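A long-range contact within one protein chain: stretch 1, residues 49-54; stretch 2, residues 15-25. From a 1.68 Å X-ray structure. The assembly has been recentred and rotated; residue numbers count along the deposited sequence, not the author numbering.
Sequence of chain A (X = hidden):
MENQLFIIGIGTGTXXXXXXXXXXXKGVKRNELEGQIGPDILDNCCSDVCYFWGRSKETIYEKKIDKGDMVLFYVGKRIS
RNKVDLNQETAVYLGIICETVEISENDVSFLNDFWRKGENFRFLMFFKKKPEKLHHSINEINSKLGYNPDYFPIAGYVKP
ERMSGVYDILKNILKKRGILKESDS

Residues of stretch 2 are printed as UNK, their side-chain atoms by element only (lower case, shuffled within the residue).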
# COMPACT_ATOMS: atom_id res chain seq x y z
N VAL A 49 -13.89 7.31 -7.14
CA VAL A 49 -13.58 7.44 -5.72
C VAL A 49 -12.07 7.51 -5.60
O VAL A 49 -11.34 7.28 -6.58
CB VAL A 49 -14.20 6.29 -4.92
CG1 VAL A 49 -15.71 6.25 -5.18
CG2 VAL A 49 -13.58 5.00 -5.27
N CYS A 50 -11.58 7.83 -4.41
CA CYS A 50 -10.15 7.95 -4.16
C CYS A 50 -9.65 6.78 -3.32
O CYS A 50 -10.31 6.35 -2.38
CB CYS A 50 -9.81 9.25 -3.42
SG CYS A 50 -10.38 10.75 -4.25
N TYR A 51 -8.46 6.30 -3.65
CA TYR A 51 -7.82 5.21 -2.93
C TYR A 51 -6.48 5.69 -2.42
O TYR A 51 -5.68 6.22 -3.19
CB TYR A 51 -7.61 3.99 -3.82
CG TYR A 51 -8.90 3.43 -4.36
CD1 TYR A 51 -9.67 2.57 -3.59
CD2 TYR A 51 -9.34 3.77 -5.62
CE1 TYR A 51 -10.86 2.08 -4.05
CE2 TYR A 51 -10.55 3.26 -6.11
CZ TYR A 51 -11.29 2.41 -5.31
OH TYR A 51 -12.49 1.88 -5.74
N PHE A 52 -6.19 5.48 -1.14
CA PHE A 52 -4.92 5.97 -0.63
C PHE A 52 -4.55 5.23 0.65
O PHE A 52 -5.40 4.67 1.34
CB PHE A 52 -4.96 7.50 -0.41
CG PHE A 52 -5.97 7.97 0.63
CD1 PHE A 52 -7.31 8.11 0.31
CD2 PHE A 52 -5.57 8.30 1.92
CE1 PHE A 52 -8.22 8.55 1.28
CE2 PHE A 52 -6.48 8.74 2.85
CZ PHE A 52 -7.79 8.84 2.53
N TRP A 53 -3.26 5.24 0.94
CA TRP A 53 -2.68 4.63 2.12
C TRP A 53 -1.72 5.64 2.73
O TRP A 53 -1.33 6.61 2.08
CB TRP A 53 -1.98 3.32 1.77
CG TRP A 53 -1.51 2.57 2.98
CD1 TRP A 53 -0.22 2.24 3.30
CD2 TRP A 53 -2.33 2.10 4.06
NE1 TRP A 53 -0.19 1.60 4.52
CE2 TRP A 53 -1.47 1.48 4.99
CE3 TRP A 53 -3.69 2.14 4.32
CZ2 TRP A 53 -1.95 0.91 6.19
CZ3 TRP A 53 -4.16 1.55 5.50
CH2 TRP A 53 -3.28 0.93 6.40
N GLY A 54 -1.42 5.49 4.01
CA GLY A 54 -0.58 6.46 4.69
C GLY A 54 0.39 5.76 5.62
O GLY A 54 0.10 4.68 6.14
N UNK A 15 -6.42 -2.56 13.90
CA UNK A 15 -6.88 -1.28 13.39
C UNK A 15 -6.29 -1.00 12.01
O UNK A 15 -6.92 -0.31 11.19
c UNK A 15 -6.51 -0.16 14.36
c UNK A 15 -7.34 -0.19 15.64
o UNK A 15 -8.34 -0.95 15.73
o UNK A 15 -7.00 0.57 16.56
N UNK A 16 -5.08 -1.50 11.75
CA UNK A 16 -4.45 -1.35 10.44
C UNK A 16 -5.33 -1.92 9.33
O UNK A 16 -5.49 -1.29 8.26
c UNK A 16 -0.84 -2.30 9.43
o UNK A 16 0.08 -1.47 9.19
o UNK A 16 -0.63 -3.49 9.82
c UNK A 16 -2.28 -1.82 9.23
c UNK A 16 -3.09 -2.03 10.45
N UNK A 17 -5.90 -3.11 9.55
CA UNK A 17 -6.76 -3.67 8.53
C UNK A 17 -8.02 -2.83 8.38
O UNK A 17 -8.49 -2.62 7.27
c UNK A 17 -10.13 -6.17 6.64
c UNK A 17 -7.38 -6.16 6.52
o UNK A 17 -10.19 -7.14 4.44
c UNK A 17 -7.17 -5.12 8.81
c UNK A 17 -8.12 -6.66 5.46
c UNK A 17 -9.39 -5.68 7.72
c UNK A 17 -7.99 -5.68 7.68
c UNK A 17 -9.49 -6.65 5.52
N UNK A 18 -8.60 -2.37 9.50
CA UNK A 18 -9.77 -1.51 9.40
C UNK A 18 -9.47 -0.28 8.55
O UNK A 18 -10.27 0.11 7.69
o UNK A 18 -12.92 -2.53 11.18
c UNK A 18 -11.79 -3.04 11.11
c UNK A 18 -10.23 -1.09 10.80
o UNK A 18 -11.61 -4.15 10.59
c UNK A 18 -10.60 -2.29 11.67
N UNK A 19 -8.31 0.34 8.77
CA UNK A 19 -7.94 1.52 7.99
C UNK A 19 -7.75 1.17 6.51
O UNK A 19 -8.16 1.93 5.63
o UNK A 19 -7.99 2.87 10.40
c UNK A 19 -6.66 2.13 8.56
n UNK A 19 -5.80 3.20 10.55
c UNK A 19 -6.87 2.77 9.93
N UNK A 20 -7.12 0.04 6.25
CA UNK A 20 -6.88 -0.44 4.88
C UNK A 20 -8.19 -0.74 4.15
O UNK A 20 -8.36 -0.39 2.98
c UNK A 20 -6.02 -1.69 4.97
c UNK A 20 -4.93 -3.54 1.28
c UNK A 20 -5.88 -4.13 2.07
c UNK A 20 -6.26 -3.51 3.26
c UNK A 20 -4.70 -1.74 2.86
c UNK A 20 -4.34 -2.36 1.65
c UNK A 20 -5.66 -2.31 3.67
N UNK A 21 -9.12 -1.40 4.84
CA UNK A 21 -10.43 -1.64 4.25
C UNK A 21 -11.10 -0.33 3.89
O UNK A 21 -11.72 -0.21 2.83
c UNK A 21 -11.27 -2.44 5.25
o UNK A 21 -13.85 -4.78 5.38
o UNK A 21 -13.51 -3.24 6.92
c UNK A 21 -13.41 -3.66 5.75
c UNK A 21 -12.66 -2.79 4.74
N UNK A 22 -10.95 0.69 4.74
CA UNK A 22 -11.64 1.94 4.50
C UNK A 22 -11.14 2.65 3.25
O UNK A 22 -11.93 3.10 2.42
c UNK A 22 -11.51 2.86 5.72
o UNK A 22 -14.49 4.76 4.99
c UNK A 22 -13.76 4.04 5.69
o UNK A 22 -14.19 3.22 6.55
c UNK A 22 -12.23 4.17 5.52
N UNK A 23 -9.82 2.81 3.10
CA UNK A 23 -9.32 3.68 2.07
C UNK A 23 -8.62 2.99 0.91
O UNK A 23 -8.39 3.67 -0.09
o UNK A 23 -7.25 4.12 3.27
c UNK A 23 -9.10 5.63 3.65
c UNK A 23 -8.36 4.73 2.63
N UNK A 24 -8.31 1.70 1.00
CA UNK A 24 -7.77 0.95 -0.14
C UNK A 24 -8.79 -0.02 -0.72
O UNK A 24 -8.90 -0.15 -1.94
c UNK A 24 -6.47 0.21 0.25
c UNK A 24 -6.04 -0.75 -0.85
c UNK A 24 -4.91 1.99 -0.69
c UNK A 24 -5.36 1.22 0.54
N UNK A 25 -9.52 -0.74 0.12
CA UNK A 25 -10.46 -1.70 -0.44
C UNK A 25 -11.76 -1.04 -0.84
O UNK A 25 -12.25 -1.25 -1.96
c UNK A 25 -8.76 -4.18 -0.27
c UNK A 25 -9.89 -4.82 1.86
c UNK A 25 -9.47 -3.68 0.98
c UNK A 25 -10.69 -2.85 0.53
O HOH W 1 -14.09 0.37 -4.20

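Position 15 carries two carbons, the second bearing two oxygens, a short carboxylate that lies out of reach of the strand; it is Asp 15. At position 16 three carbons run out to a carboxylate, one methylene longer, and the middle carbon approaches the edge of the Trp 53 indole: Glu 16. Its CG comes within 4.1 Å of Trp 53 CH2, while its backbone O lies at the edge of the indole, 3.6 Å from the same CH2. Position 17 has one carbon followed by a six-carbon ring bearing an oxygen, and its CA-to-CB bond points away from the strand; this is Tyr 17. Position 18, again three carbons ending in two oxygens, has a CA-to-CB bond that also points away and is Glu 18.

Position 19 has two carbons, the second carrying one oxygen and one nitrogen, which marks an amide; its CA-to-CB bond points toward the strand, with CB 4.0 Å from Trp 53 CZ3: Asn 19. Its amide is hydrogen-bonded elsewhere in the structure. Position 20 shows one carbon and a bare ring of six; its CB packs 3.8 Å from Trp 53 CZ3, and its ring directs an edge at the face of the indole six-membered ring, with planes at 82° and centroids 5.8 Å apart, hence Phe 20.

Positions 21 and 22 each hold three carbons and a terminal pair of oxygens, and neither touches stretch 1; they are Glu 21 and Glu 22. Position 23 branches at its first carbon into one oxygen and one carbon; the oxygen hydrogen-bonds to Phe 52 O, and CB sits over the face of the Phe 52 ring, 4.1 Å from its centroid: Thr 23. OG1 of Thr 23 donates that bond to Phe 52 O (2.7 Å).

Position 24 has four carbons forked at the first, with one arm two carbons long, whose end reaches Phe 52 O and Trp 53 CB: Ile 24. Its CD1 lies 3.4 Å from Phe 52 O and 4.1 Å from Trp 53 CB. Position 25 also has four carbons but forks at the second, and its CA-to-CB bond points away from the strand, so it is Leu 25; a water links its O, through a weak bond, to Tyr 51 OH.

The contact turns on Thr 23. Its backbone O accepts a hydrogen bond from Phe 52 N (3.0 Å) and also meets Tyr 51 CA at 3.3 Å in a CA-H...O contact, so that, with the hydroxyl bond, both backbone polar groups of Phe 52 are engaged by one residue. Around this polar clasp, Trp 53 extends along the helix past Phe 20 to Glu 16, and contributes the largest covered area.

Stretch 2 (15-25) DEYENFEETIL
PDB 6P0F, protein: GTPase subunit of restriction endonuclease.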